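Local coordinates for protein trehalose-6-phosphate phosphatase (Candida albicans, PDB 5DXI) that is a phosphatase of the HAD superfamily that holds a magnesium ion, beryllium trifluoride and a glycan in the cleft between a Rossmann-like core and a smaller cap, at residues K116-F121 / S131-K136; E157-E162 / A180-R185; A43-K48 / K77-K82; I64-G69 / A73-W78; P268-V271 / K277-A280. All coordinates share one frame; numbering follows the deposited sequence.

Interaction 1. Residues K116-F121 / S131-K136. With GLC (alpha-D-glucopyranose), chain C.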
# COMPACT_ATOMS: atom_id res chain seq x y z
N LYS A 116 -23.96 8.61 3.93
CA LYS A 116 -24.65 7.38 4.27
C LYS A 116 -23.70 6.43 5.02
O LYS A 116 -24.11 5.79 5.99
CB LYS A 116 -25.23 6.72 3.02
CG LYS A 116 -26.37 7.53 2.43
CD LYS A 116 -26.92 6.95 1.14
CE LYS A 116 -28.05 7.83 0.59
NZ LYS A 116 -28.43 7.43 -0.79
N VAL A 117 -22.46 6.35 4.57
CA VAL A 117 -21.46 5.55 5.27
C VAL A 117 -21.20 6.14 6.66
O VAL A 117 -21.13 5.41 7.65
CB VAL A 117 -20.15 5.45 4.47
CG1 VAL A 117 -19.02 4.87 5.32
CG2 VAL A 117 -20.37 4.61 3.21
N ASP A 118 -21.07 7.47 6.72
CA ASP A 118 -20.85 8.19 7.97
C ASP A 118 -21.96 7.87 8.97
O ASP A 118 -21.68 7.54 10.12
CB ASP A 118 -20.80 9.69 7.70
CG ASP A 118 -20.15 10.48 8.83
OD1 ASP A 118 -19.57 9.87 9.75
OD2 ASP A 118 -20.22 11.71 8.79
N ASP A 119 -23.21 7.98 8.53
CA ASP A 119 -24.37 7.66 9.35
C ASP A 119 -24.31 6.24 9.89
O ASP A 119 -24.61 5.98 11.06
CB ASP A 119 -25.66 7.85 8.55
CG ASP A 119 -26.01 9.31 8.36
OD1 ASP A 119 -25.34 10.17 8.96
OD2 ASP A 119 -26.95 9.61 7.59
N ILE A 120 -23.91 5.31 9.04
CA ILE A 120 -23.83 3.92 9.46
C ILE A 120 -22.70 3.74 10.49
O ILE A 120 -22.88 3.05 11.49
CB ILE A 120 -23.63 2.99 8.24
CG1 ILE A 120 -24.90 3.02 7.38
CG2 ILE A 120 -23.30 1.57 8.69
CD1 ILE A 120 -24.76 2.33 6.02
N PHE A 121 -21.57 4.40 10.25
CA PHE A 121 -20.43 4.36 11.16
C PHE A 121 -20.78 4.97 12.52
O PHE A 121 -20.33 4.50 13.56
CB PHE A 121 -19.21 5.07 10.56
CG PHE A 121 -18.40 4.23 9.59
CD1 PHE A 121 -18.59 2.85 9.53
CD2 PHE A 121 -17.46 4.82 8.74
CE1 PHE A 121 -17.85 2.08 8.63
CE2 PHE A 121 -16.72 4.04 7.85
CZ PHE A 121 -16.91 2.68 7.79
N SER A 131 -14.17 2.93 19.91
CA SER A 131 -14.09 3.04 18.45
C SER A 131 -14.21 4.51 18.04
O SER A 131 -14.73 5.32 18.80
CB SER A 131 -15.18 2.20 17.78
OG SER A 131 -16.46 2.77 17.96
N ASN A 132 -13.71 4.86 16.86
CA ASN A 132 -13.91 6.21 16.33
C ASN A 132 -13.89 6.25 14.80
O ASN A 132 -13.44 5.30 14.14
CB ASN A 132 -12.88 7.19 16.87
CG ASN A 132 -11.52 7.04 16.23
OD1 ASN A 132 -10.85 6.04 16.43
ND2 ASN A 132 -11.09 8.05 15.50
N ILE A 133 -14.37 7.36 14.26
CA ILE A 133 -14.49 7.56 12.82
C ILE A 133 -13.40 8.49 12.33
O ILE A 133 -13.19 9.55 12.91
CB ILE A 133 -15.86 8.17 12.46
CG1 ILE A 133 -16.99 7.20 12.79
CG2 ILE A 133 -15.91 8.56 10.98
CD1 ILE A 133 -18.36 7.84 12.72
N GLU A 134 -12.70 8.10 11.27
CA GLU A 134 -11.73 8.97 10.63
C GLU A 134 -12.26 9.38 9.26
O GLU A 134 -12.40 8.55 8.37
CB GLU A 134 -10.37 8.28 10.49
CG GLU A 134 -9.30 9.14 9.86
CD GLU A 134 -8.01 8.37 9.58
OE1 GLU A 134 -7.97 7.12 9.77
OE2 GLU A 134 -7.04 9.03 9.17
N ARG A 135 -12.56 10.67 9.11
CA ARG A 135 -13.06 11.21 7.85
C ARG A 135 -11.92 11.81 7.07
O ARG A 135 -11.41 12.87 7.41
CB ARG A 135 -14.15 12.25 8.10
CG ARG A 135 -15.40 11.68 8.72
CD ARG A 135 -16.33 12.75 9.29
NE ARG A 135 -17.40 12.10 10.04
CZ ARG A 135 -17.39 11.88 11.35
NH1 ARG A 135 -16.38 12.31 12.09
NH2 ARG A 135 -18.41 11.25 11.92
N LYS A 136 -11.49 11.13 6.01
CA LYS A 136 -10.45 11.71 5.18
C LYS A 136 -11.15 12.50 4.07
O LYS A 136 -12.35 12.71 4.16
CB LYS A 136 -9.53 10.62 4.65
CG LYS A 136 -8.92 9.75 5.77
CD LYS A 136 -8.23 8.54 5.15
CE LYS A 136 -8.23 7.36 6.08
NZ LYS A 136 -7.57 6.17 5.48
C1 GLC C . -3.79 3.67 9.60
C2 GLC C . -4.69 4.88 9.41
C3 GLC C . -5.74 4.58 8.34
C4 GLC C . -5.04 4.16 7.06
C5 GLC C . -4.16 2.95 7.36
C6 GLC C . -3.36 2.59 6.12
O1 GLC C . -4.55 2.58 10.14
O2 GLC C . -5.31 5.20 10.66
O3 GLC C . -6.52 5.74 8.08
O4 GLC C . -6.01 3.81 6.05
O5 GLC C . -3.21 3.26 8.37
O6 GLC C . -2.44 3.65 5.83

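Interaction 2. Residues E157-E162 / A180-R185. With GLC (alpha-D-glucopyranose), chain C.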
# COMPACT_ATOMS: atom_id res chain seq x y z
N GLU A 157 -18.28 -7.01 12.17
CA GLU A 157 -18.80 -7.99 11.23
C GLU A 157 -20.18 -7.61 10.71
O GLU A 157 -20.49 -7.83 9.53
CB GLU A 157 -18.87 -9.37 11.88
CG GLU A 157 -19.69 -10.38 11.08
CD GLU A 157 -19.42 -11.82 11.50
OE1 GLU A 157 -19.24 -12.05 12.72
OE2 GLU A 157 -19.41 -12.71 10.62
N LYS A 158 -20.99 -7.00 11.56
CA LYS A 158 -22.35 -6.69 11.16
C LYS A 158 -22.42 -5.28 10.57
O LYS A 158 -23.37 -4.94 9.86
CB LYS A 158 -23.32 -6.87 12.33
CG LYS A 158 -23.25 -8.30 12.91
CD LYS A 158 -24.39 -9.19 12.39
CE LYS A 158 -23.86 -10.47 11.73
NZ LYS A 158 -22.76 -11.14 12.49
N CYS A 159 -21.42 -4.47 10.86
CA CYS A 159 -21.27 -3.22 10.13
C CYS A 159 -20.90 -3.54 8.69
O CYS A 159 -21.45 -2.95 7.76
CB CYS A 159 -20.23 -2.32 10.79
SG CYS A 159 -20.04 -0.71 9.94
N MET A 160 -19.98 -4.48 8.51
CA MET A 160 -19.53 -4.93 7.20
C MET A 160 -20.69 -5.43 6.36
O MET A 160 -20.82 -5.08 5.18
CB MET A 160 -18.51 -6.06 7.35
CG MET A 160 -17.12 -5.63 7.79
SD MET A 160 -16.23 -4.74 6.50
CE MET A 160 -16.34 -5.96 5.16
N LYS A 161 -21.52 -6.25 6.98
CA LYS A 161 -22.71 -6.81 6.35
C LYS A 161 -23.67 -5.72 5.89
O LYS A 161 -24.15 -5.74 4.75
CB LYS A 161 -23.42 -7.75 7.34
CG LYS A 161 -24.70 -8.40 6.83
CD LYS A 161 -24.44 -9.30 5.62
CE LYS A 161 -25.69 -10.09 5.25
NZ LYS A 161 -25.52 -10.80 3.95
N GLU A 162 -23.93 -4.75 6.77
CA GLU A 162 -24.91 -3.71 6.49
C GLU A 162 -24.46 -2.78 5.37
O GLU A 162 -25.26 -2.41 4.51
CB GLU A 162 -25.20 -2.90 7.74
CG GLU A 162 -26.03 -1.65 7.47
CD GLU A 162 -26.54 -0.99 8.73
OE1 GLU A 162 -26.37 -1.57 9.82
OE2 GLU A 162 -27.12 0.11 8.61
N ALA A 180 -8.24 -4.04 12.27
CA ALA A 180 -9.08 -3.38 13.28
C ALA A 180 -9.75 -2.13 12.71
O ALA A 180 -9.88 -1.11 13.41
CB ALA A 180 -8.26 -3.03 14.54
N ASN A 181 -10.15 -2.20 11.43
CA ASN A 181 -10.91 -1.09 10.85
C ASN A 181 -11.87 -1.55 9.76
O ASN A 181 -11.85 -2.70 9.32
CB ASN A 181 -9.95 0.00 10.30
CG ASN A 181 -9.27 -0.38 8.95
OD1 ASN A 181 -9.89 -0.90 8.04
ND2 ASN A 181 -7.98 -0.09 8.85
N ILE A 182 -12.74 -0.64 9.36
CA ILE A 182 -13.48 -0.79 8.12
C ILE A 182 -13.19 0.48 7.33
O ILE A 182 -13.21 1.57 7.89
CB ILE A 182 -14.99 -0.96 8.34
CG1 ILE A 182 -15.27 -2.28 9.06
CG2 ILE A 182 -15.73 -0.98 7.01
CD1 ILE A 182 -16.71 -2.42 9.50
N GLU A 183 -12.92 0.36 6.05
CA GLU A 183 -12.68 1.53 5.23
C GLU A 183 -13.60 1.46 4.04
O GLU A 183 -13.85 0.41 3.54
CB GLU A 183 -11.21 1.61 4.79
CG GLU A 183 -10.19 1.72 5.92
CD GLU A 183 -9.03 2.64 5.62
OE1 GLU A 183 -9.20 3.60 4.88
OE2 GLU A 183 -7.95 2.43 6.14
N VAL A 184 -14.09 2.60 3.61
CA VAL A 184 -14.93 2.70 2.42
C VAL A 184 -14.38 3.73 1.44
O VAL A 184 -14.05 4.85 1.82
CB VAL A 184 -16.38 3.07 2.78
CG1 VAL A 184 -17.22 3.19 1.52
CG2 VAL A 184 -16.99 2.01 3.72
N ARG A 185 -14.25 3.34 0.18
CA ARG A 185 -13.76 4.25 -0.82
C ARG A 185 -14.28 3.80 -2.19
O ARG A 185 -14.73 2.66 -2.32
CB ARG A 185 -12.23 4.31 -0.78
CG ARG A 185 -11.60 3.01 -1.10
CD ARG A 185 -10.54 3.14 -2.19
NE ARG A 185 -9.79 1.89 -2.25
CZ ARG A 185 -10.25 0.78 -2.81
NH1 ARG A 185 -11.43 0.77 -3.40
NH2 ARG A 185 -9.51 -0.32 -2.79
C1 GLC C . -3.79 3.67 9.60
C2 GLC C . -4.69 4.88 9.41
C3 GLC C . -5.74 4.58 8.34
C4 GLC C . -5.04 4.16 7.06
C5 GLC C . -4.16 2.95 7.36
C6 GLC C . -3.36 2.59 6.12
O1 GLC C . -4.55 2.58 10.14
O2 GLC C . -5.31 5.20 10.66
O3 GLC C . -6.52 5.74 8.08
O4 GLC C . -6.01 3.81 6.05
O5 GLC C . -3.21 3.26 8.37
O6 GLC C . -2.44 3.65 5.83

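Interaction 3. Residues A43-K48 / K77-K82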
# COMPACT_ATOMS: atom_id res chain seq x y z
N ALA A 43 2.37 6.82 14.66
CA ALA A 43 3.02 5.93 13.69
C ALA A 43 4.09 6.67 12.91
O ALA A 43 3.98 6.85 11.69
CB ALA A 43 1.97 5.33 12.72
N ILE A 44 5.16 7.04 13.59
CA ILE A 44 6.11 8.00 13.05
C ILE A 44 7.33 7.32 12.43
O ILE A 44 7.80 6.33 12.96
CB ILE A 44 6.55 8.97 14.20
CG1 ILE A 44 5.40 9.91 14.56
CG2 ILE A 44 7.86 9.70 13.89
CD1 ILE A 44 5.69 10.76 15.82
N PRO A 45 7.87 7.88 11.33
CA PRO A 45 9.06 7.27 10.71
C PRO A 45 10.25 7.18 11.67
O PRO A 45 10.57 8.17 12.34
CB PRO A 45 9.38 8.21 9.56
CG PRO A 45 8.13 8.96 9.30
CD PRO A 45 7.43 9.08 10.59
N SER A 46 10.87 6.01 11.74
CA SER A 46 12.10 5.83 12.51
C SER A 46 13.25 6.46 11.76
O SER A 46 13.17 6.66 10.55
CB SER A 46 12.38 4.33 12.75
OG SER A 46 12.72 3.66 11.53
N ASP A 47 14.33 6.75 12.48
CA ASP A 47 15.55 7.26 11.84
C ASP A 47 16.10 6.23 10.83
O ASP A 47 16.60 6.59 9.76
CB ASP A 47 16.61 7.62 12.89
CG ASP A 47 17.92 8.08 12.27
OD1 ASP A 47 17.90 9.01 11.43
OD2 ASP A 47 18.97 7.50 12.61
N LYS A 48 16.04 4.95 11.19
CA LYS A 48 16.50 3.90 10.27
C LYS A 48 15.77 3.97 8.93
O LYS A 48 16.38 3.92 7.85
CB LYS A 48 16.33 2.52 10.89
CG LYS A 48 16.87 1.40 9.99
CD LYS A 48 16.81 0.06 10.68
CE LYS A 48 17.66 -0.98 9.94
NZ LYS A 48 17.54 -2.33 10.58
N LYS A 77 3.32 15.52 5.96
CA LYS A 77 4.02 15.76 7.22
C LYS A 77 5.25 14.86 7.39
O LYS A 77 6.36 15.35 7.60
CB LYS A 77 3.07 15.55 8.39
CG LYS A 77 3.70 15.77 9.76
CD LYS A 77 2.70 15.48 10.88
CE LYS A 77 1.75 16.63 11.14
NZ LYS A 77 0.81 16.34 12.26
N TRP A 78 5.05 13.56 7.26
CA TRP A 78 6.11 12.62 7.61
C TRP A 78 6.95 12.11 6.45
O TRP A 78 8.01 11.55 6.69
CB TRP A 78 5.51 11.45 8.37
CG TRP A 78 4.95 11.86 9.68
CD1 TRP A 78 3.65 11.84 10.06
CD2 TRP A 78 5.69 12.36 10.81
NE1 TRP A 78 3.52 12.29 11.35
CE2 TRP A 78 4.76 12.61 11.84
CE3 TRP A 78 7.05 12.60 11.05
CZ2 TRP A 78 5.14 13.12 13.08
CZ3 TRP A 78 7.42 13.08 12.30
CH2 TRP A 78 6.47 13.34 13.30
N MET A 79 6.51 12.34 5.21
CA MET A 79 7.25 11.89 4.03
C MET A 79 7.49 12.99 3.01
O MET A 79 8.18 12.76 2.01
CB MET A 79 6.52 10.73 3.34
CG MET A 79 6.50 9.49 4.19
SD MET A 79 8.14 8.74 4.17
CE MET A 79 8.12 8.00 5.77
N GLY A 80 6.93 14.17 3.25
CA GLY A 80 6.92 15.24 2.26
C GLY A 80 8.25 15.83 1.82
O GLY A 80 8.41 16.23 0.66
N ASN A 81 9.20 15.92 2.74
CA ASN A 81 10.50 16.48 2.41
C ASN A 81 11.48 15.39 2.01
O ASN A 81 12.67 15.63 1.81
CB ASN A 81 11.05 17.27 3.60
CG ASN A 81 11.14 16.43 4.85
OD1 ASN A 81 10.89 15.22 4.81
ND2 ASN A 81 11.50 17.05 5.96
N LYS A 82 10.99 14.16 1.93
CA LYS A 82 11.86 13.08 1.51
C LYS A 82 11.69 12.94 0.02
O LYS A 82 10.67 13.36 -0.54
CB LYS A 82 11.55 11.81 2.29
CG LYS A 82 11.65 12.04 3.79
CD LYS A 82 11.71 10.73 4.54
CE LYS A 82 10.66 10.68 5.62
NZ LYS A 82 10.98 11.52 6.81

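Interaction 4. Residues I64-G69 / A73-W78. With BEF (beryllium trifluoride ion), chain F; GLC (alpha-D-glucopyranose), chain C.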
# COMPACT_ATOMS: atom_id res chain seq x y z
N ILE A 64 11.15 5.87 -5.66
CA ILE A 64 10.46 5.32 -4.50
C ILE A 64 9.09 5.97 -4.29
O ILE A 64 8.97 7.20 -4.28
CB ILE A 64 11.28 5.50 -3.22
CG1 ILE A 64 12.67 4.87 -3.39
CG2 ILE A 64 10.54 4.90 -2.03
CD1 ILE A 64 13.62 5.27 -2.26
N TRP A 65 8.08 5.14 -4.10
CA TRP A 65 6.73 5.62 -3.85
C TRP A 65 6.16 5.04 -2.55
O TRP A 65 6.29 3.84 -2.28
CB TRP A 65 5.81 5.28 -5.02
CG TRP A 65 5.98 6.24 -6.15
CD1 TRP A 65 7.04 6.29 -7.01
CD2 TRP A 65 5.09 7.28 -6.53
NE1 TRP A 65 6.86 7.31 -7.91
CE2 TRP A 65 5.68 7.94 -7.63
CE3 TRP A 65 3.86 7.73 -6.05
CZ2 TRP A 65 5.06 9.02 -8.27
CZ3 TRP A 65 3.25 8.80 -6.68
CH2 TRP A 65 3.85 9.44 -7.78
N ILE A 66 5.56 5.93 -1.76
CA ILE A 66 4.80 5.54 -0.58
C ILE A 66 3.32 5.55 -0.95
O ILE A 66 2.77 6.60 -1.30
CB ILE A 66 5.04 6.48 0.62
CG1 ILE A 66 6.55 6.78 0.78
CG2 ILE A 66 4.39 5.92 1.87
CD1 ILE A 66 7.42 5.54 0.96
N ILE A 67 2.70 4.38 -0.91
CA ILE A 67 1.32 4.20 -1.33
C ILE A 67 0.49 3.72 -0.15
O ILE A 67 0.60 2.57 0.29
CB ILE A 67 1.24 3.18 -2.51
CG1 ILE A 67 2.18 3.62 -3.63
CG2 ILE A 67 -0.19 3.01 -3.00
CD1 ILE A 67 2.38 2.62 -4.72
N SER A 68 -0.35 4.61 0.38
CA SER A 68 -0.91 4.43 1.71
C SER A 68 -2.41 4.68 1.77
O SER A 68 -2.97 5.31 0.88
CB SER A 68 -0.18 5.38 2.70
OG SER A 68 -0.69 5.24 4.02
N GLY A 69 -3.05 4.20 2.83
CA GLY A 69 -4.41 4.58 3.14
C GLY A 69 -4.49 5.95 3.82
O GLY A 69 -5.56 6.57 3.87
N ALA A 73 -2.38 14.94 4.29
CA ALA A 73 -1.77 15.72 5.37
C ALA A 73 -0.72 14.91 6.12
O ALA A 73 0.40 15.37 6.31
CB ALA A 73 -2.85 16.22 6.34
N PHE A 74 -1.06 13.68 6.50
CA PHE A 74 -0.12 12.81 7.20
C PHE A 74 1.14 12.56 6.36
O PHE A 74 2.26 12.73 6.84
CB PHE A 74 -0.79 11.48 7.56
CG PHE A 74 0.05 10.59 8.44
CD1 PHE A 74 0.01 10.74 9.82
CD2 PHE A 74 0.89 9.64 7.89
CE1 PHE A 74 0.78 9.93 10.64
CE2 PHE A 74 1.67 8.84 8.69
CZ PHE A 74 1.62 8.98 10.08
N LEU A 75 0.94 12.17 5.10
CA LEU A 75 2.04 11.82 4.22
C LEU A 75 2.92 13.03 3.93
O LEU A 75 4.14 12.91 3.86
CB LEU A 75 1.50 11.23 2.91
CG LEU A 75 0.75 9.90 3.08
CD1 LEU A 75 0.18 9.49 1.72
CD2 LEU A 75 1.62 8.78 3.68
N GLU A 76 2.30 14.19 3.76
CA GLU A 76 3.06 15.40 3.55
C GLU A 76 3.93 15.67 4.79
O GLU A 76 5.12 15.96 4.68
CB GLU A 76 2.12 16.58 3.26
CG GLU A 76 2.76 17.74 2.52
CD GLU A 76 2.96 17.46 1.05
OE1 GLU A 76 1.95 17.43 0.30
OE2 GLU A 76 4.13 17.28 0.64
N LYS A 77 3.32 15.52 5.96
CA LYS A 77 4.02 15.76 7.22
C LYS A 77 5.25 14.86 7.39
O LYS A 77 6.36 15.35 7.60
CB LYS A 77 3.07 15.55 8.39
CG LYS A 77 3.70 15.77 9.76
CD LYS A 77 2.70 15.48 10.88
CE LYS A 77 1.75 16.63 11.14
NZ LYS A 77 0.81 16.34 12.26
N TRP A 78 5.05 13.56 7.26
CA TRP A 78 6.11 12.62 7.61
C TRP A 78 6.95 12.11 6.45
O TRP A 78 8.01 11.55 6.69
CB TRP A 78 5.51 11.45 8.37
CG TRP A 78 4.95 11.86 9.68
CD1 TRP A 78 3.65 11.84 10.06
CD2 TRP A 78 5.69 12.36 10.81
NE1 TRP A 78 3.52 12.29 11.35
CE2 TRP A 78 4.76 12.61 11.84
CE3 TRP A 78 7.05 12.60 11.05
CZ2 TRP A 78 5.14 13.12 13.08
CZ3 TRP A 78 7.42 13.08 12.30
CH2 TRP A 78 6.47 13.34 13.30
BE BEF F . -0.26 1.31 4.06
F1 BEF F . -1.96 1.66 3.72
F2 BEF F . -0.70 0.92 5.73
F3 BEF F . 0.13 2.95 4.59
C1 GLC C . -3.79 3.67 9.60
C2 GLC C . -4.69 4.88 9.41
C3 GLC C . -5.74 4.58 8.34
C4 GLC C . -5.04 4.16 7.06
C5 GLC C . -4.16 2.95 7.36
C6 GLC C . -3.36 2.59 6.12
O1 GLC C . -4.55 2.58 10.14
O2 GLC C . -5.31 5.20 10.66
O3 GLC C . -6.52 5.74 8.08
O4 GLC C . -6.01 3.81 6.05
O5 GLC C . -3.21 3.26 8.37
O6 GLC C . -2.44 3.65 5.83

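Interaction 5. Residues P268-V271 / K277-A280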
# COMPACT_ATOMS: atom_id res chain seq x y z
N PRO A 268 6.41 -8.85 -5.36
CA PRO A 268 5.36 -8.48 -4.41
C PRO A 268 5.52 -9.28 -3.12
O PRO A 268 5.50 -10.52 -3.14
CB PRO A 268 4.07 -8.84 -5.13
CG PRO A 268 4.46 -9.90 -6.12
CD PRO A 268 5.93 -9.77 -6.41
N VAL A 269 5.66 -8.57 -2.01
CA VAL A 269 6.04 -9.20 -0.75
C VAL A 269 5.10 -8.78 0.37
O VAL A 269 4.96 -7.59 0.66
CB VAL A 269 7.49 -8.82 -0.36
CG1 VAL A 269 7.91 -9.55 0.90
CG2 VAL A 269 8.45 -9.13 -1.51
N ALA A 270 4.44 -9.75 0.99
CA ALA A 270 3.54 -9.45 2.10
C ALA A 270 4.30 -9.27 3.41
O ALA A 270 5.31 -9.93 3.65
CB ALA A 270 2.47 -10.54 2.27
N VAL A 271 3.81 -8.36 4.24
CA VAL A 271 4.33 -8.24 5.59
C VAL A 271 3.35 -8.91 6.53
O VAL A 271 2.20 -8.48 6.67
CB VAL A 271 4.58 -6.78 6.00
CG1 VAL A 271 5.17 -6.74 7.39
CG2 VAL A 271 5.51 -6.11 5.00
N LYS A 277 -2.57 -15.52 4.25
CA LYS A 277 -3.04 -15.76 2.90
C LYS A 277 -2.91 -14.47 2.10
O LYS A 277 -3.37 -13.42 2.54
CB LYS A 277 -4.49 -16.25 2.91
CG LYS A 277 -5.23 -16.02 1.60
CD LYS A 277 -6.27 -17.10 1.29
CE LYS A 277 -7.18 -16.64 0.16
NZ LYS A 277 -6.50 -15.68 -0.75
N THR A 278 -2.27 -14.56 0.94
CA THR A 278 -1.90 -13.38 0.16
C THR A 278 -1.54 -13.85 -1.24
O THR A 278 -1.21 -15.03 -1.43
CB THR A 278 -0.71 -12.62 0.77
OG1 THR A 278 -0.34 -11.52 -0.07
CG2 THR A 278 0.47 -13.55 0.90
N VAL A 279 -1.59 -12.96 -2.21
CA VAL A 279 -1.13 -13.35 -3.55
C VAL A 279 0.32 -12.91 -3.76
O VAL A 279 0.87 -13.07 -4.86
CB VAL A 279 -2.02 -12.79 -4.65
CG1 VAL A 279 -3.43 -13.35 -4.50
CG2 VAL A 279 -2.02 -11.25 -4.63
N ALA A 280 0.93 -12.35 -2.72
CA ALA A 280 2.35 -12.03 -2.78
C ALA A 280 3.18 -13.31 -2.96
O ALA A 280 2.71 -14.41 -2.66
CB ALA A 280 2.79 -11.27 -1.51

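Interaction 1. Residues K116-F121 / S131-K136
Asp118 and Arg135 form the salt bridge that ties helix 113-126 to strand 132-135. The guanidinium grips side-on: NH2 of Arg135 donates to the syn lone pair of Asp118 OD1 at 2.8 Å, and NE of Arg135 gives Asp118 OD2 a straighter bond of 3.1 Å, with 160° at the hydrogen. The carboxylate is turned 64° from the guanidinium plane, and NE meets OD2 clearly outside the carboxylate plane. With CG anti to the backbone N (chi1 -162°), Asp118 carries its carboxylate from the flank of the helix to the strand.

Apolar packing adds to the grip. Ile133 CD1 abuts Phe121 CB at 3.6 Å, while its other branch, CG2, lies 3.6 Å above the centre of the Arg135 guanidinium. The Phe121 ring also meets the ring of Trp142 on the adjacent strand 140-143.

Polar contacts to alpha-D-glucopyranose come from the cap strand's other side, where Glu134 OE1 accepts from O3 of the sugar at 2.6 Å and Lys136 NZ donates to its O3 (2.8 Å) and O4. The two-nitrogen grip, with Ile133 over one guanidinium face, should restrict rotation of Arg135 and hold the strand whose opposite side carries these sugar-binding groups.

Interaction 2. Residues E157-E162 / A180-R185
Glu183 OE1 is gripped by several groups: Lys136 NZ forms a salt bridge to it, and His90 NE2 and Thr141 OG1 add weak hydrogen bonds. This carboxylate stands on strand 181-186 of the four-stranded antiparallel sheet of the cap, an alpha/beta layer in which helix 149-165 packs on the other side of the sheet. Its second oxygen, OE2, takes a very short hydrogen bond from O4 of alpha-D-glucopyranose, modelled at 2.4 Å, a length that is doubtful in detail. A bend at chi2 (-142°) in Glu183 directs the carboxylate to the sugar.

The helix contact is purely apolar and rests on the neighbouring residue, Ile182, which points to the helix as Glu183 points away. The CD1 tip of Ile182 fits between two helix residues, touching Cys159 CB at 3.8 Å and Met160 CG at 3.7 Å. Cys159 SG is as near to that methyl as its CB. Met160 runs alongside Ile182 in the opposite sense, and its chain is folded at chi2 and chi3 (-71° and -55°). Val175 of strand 173-178 also touches both Met160 and Ile182. Along the isoleucine, the Met160 sulfur reaches both branches: SD lies 3.7 Å from Ile182 CG1 and 3.8 Å from Ile182 CG2.

Interaction 3. Residues A43-K48 / K77-K82
The Trp78 indole lies between Ile44 on one face and the aliphatic chain of its own neighbour, Lys77, on the opposite face. Ile44 CG1 sits over the six-membered ring in a CH-pi contact, 3.9 Å from the Trp78 ring centroid and 26° off the normal, displaced toward CZ2. Lys77 CG lies above the other face, offset toward the rim, and Phe74 CD1 meets the indole edge in its plane.

All three outer carbons of Ile44 take part: CG1 and CD1 rest near CZ2 and CH2 of Trp78, while CG2 reaches CZ3 at 3.8 Å. With chi1 at -72°, CG1 lies beside the backbone N and over the indole. Pro45 crosses the Trp78 side chain at about a right angle, its CD 3.6 Å from Trp78 CE3. Its CG also meets the methyl end of Met79, with Pro45 CG and Met79 CE 3.7 Å apart; a bend at chi2 (-74°) turns the methionine chain that way.

Just beyond, Ser46 caps the start of helix 47-58 through its hydroxyl, and a type I turn from Met79 to Lys82 follows the tryptophan. The contact thus joins the loop leading into helix 47-58 to the last part of helix 72-79 in the Rossmann-like core of a HAD phosphatase.

Interaction 4. Residues I64-G69 / A73-W78
A small, buried apolar contact packs Leu75 of helix 72-79 against the end of strand 62-67 and the residue that follows it, within a beta-alpha-beta unit completed by strand 85-88. No hydrogen bond crosses between the two segments. Leu75 CD2 does the touching, reaching Ser68 CB at 4.0 Å and Ile66 CG2 at 4.4 Å. Chi1 of Ile66 (-45°) sets CG2 toward Leu75, while the longer branch leads away from the helix. Leu75 also rests on Ala88 of strand 85-88, so its side chain bridges neighbouring strands of the parallel part of the sheet.

Directly after the strand, the chain enters the ligand pocket. Ser68 directly follows the C-terminal end of the second core strand and binds the beryllium trifluoride, as the serine or threonine of motif II does in HAD phosphatases. Its hydroxyl, anti to the backbone N, donates to F3; Ser68 OG is modelled 2.5 Å from F3, a very short hydrogen bond whose exact length is doubtful. The same oxygen is hydrogen-bonded to the backbone N of Arg70.

Gly69 continues the grip through its amide: Gly69 N donates to F1 of the same ion at 2.9 Å, with 147° at the hydrogen, and gives a weak second bond to O6 of alpha-D-glucopyranose. Lys191 NZ and the backbone amides of Tyr29 and Asp30 supply further hydrogen bonds to the beryllium trifluoride, and Lys191 NZ is also bonded to Ile67 O, one residue before Ser68.

Interaction 5. Residues P268-V271 / K277-A280
An ST turn in the loop between core strands 266-271 and 282-284 packs back on the first of these strands. Thr278 OG1 accepts from Ala280 N at 3.1 Å in a nearly straight bond (169°), closing the turn; the Ala280 methyl faces the strand. That hydroxyl also has a hydrogen bond to Glu238 OE2 of helix 235-253. The other oxygen of the same carboxylate, OE1, takes the backbone N of Val279, so one glutamate holds two consecutive residues of the turn.

Across the contact, Ala280 CB lies against main chain more than side chain. It stands 3.3 Å from Pro268 O and 3.4 Å from Ala270 N, spanning the two peptide links around Val269. The methyl of Ala270 points back at the loop and meets the Ala280 methyl, CB to CB, at 3.9 Å. It also rests on Thr278, whose OG1 is 3.8 Å from Ala270 CB and whose CG2 is 3.9 Å from the same methyl. Chi1 of Thr278 (176°) leaves both of these branches against Ala270.

No hydrogen bond joins the two segments, yet regular pairing starts immediately afterwards: Pro268 bonds with Ile281, and Ala270 with Ala282 and Leu284, through their backbones. The turn leads directly, without an intervening helix, into strand 282-284, the parallel outermost strand of the central sheet of the HAD core.

The contacts divide between the two sides of the ligand cleft. Interactions 1 and 2, with centres 10 Å apart, form one cap layer in which Phe121 CE1 packs on Cys159 SG at 3.8 Å. Interactions 3 and 4 lie in the core, centres 9 Å apart, and share the end of helix 72-79. Lys136 joins the two sides: besides its tie to Glu183 within the cap, its NZ makes a probable hydrogen bond to Gly69 O of interaction 4 at 2.6 Å. Interactions 1, 2 and 4 all bind the same glucopyranose. Interaction 5 reaches the same core sheet as interaction 4, their centres 21 Å apart, on the opposite side of the chain's centre.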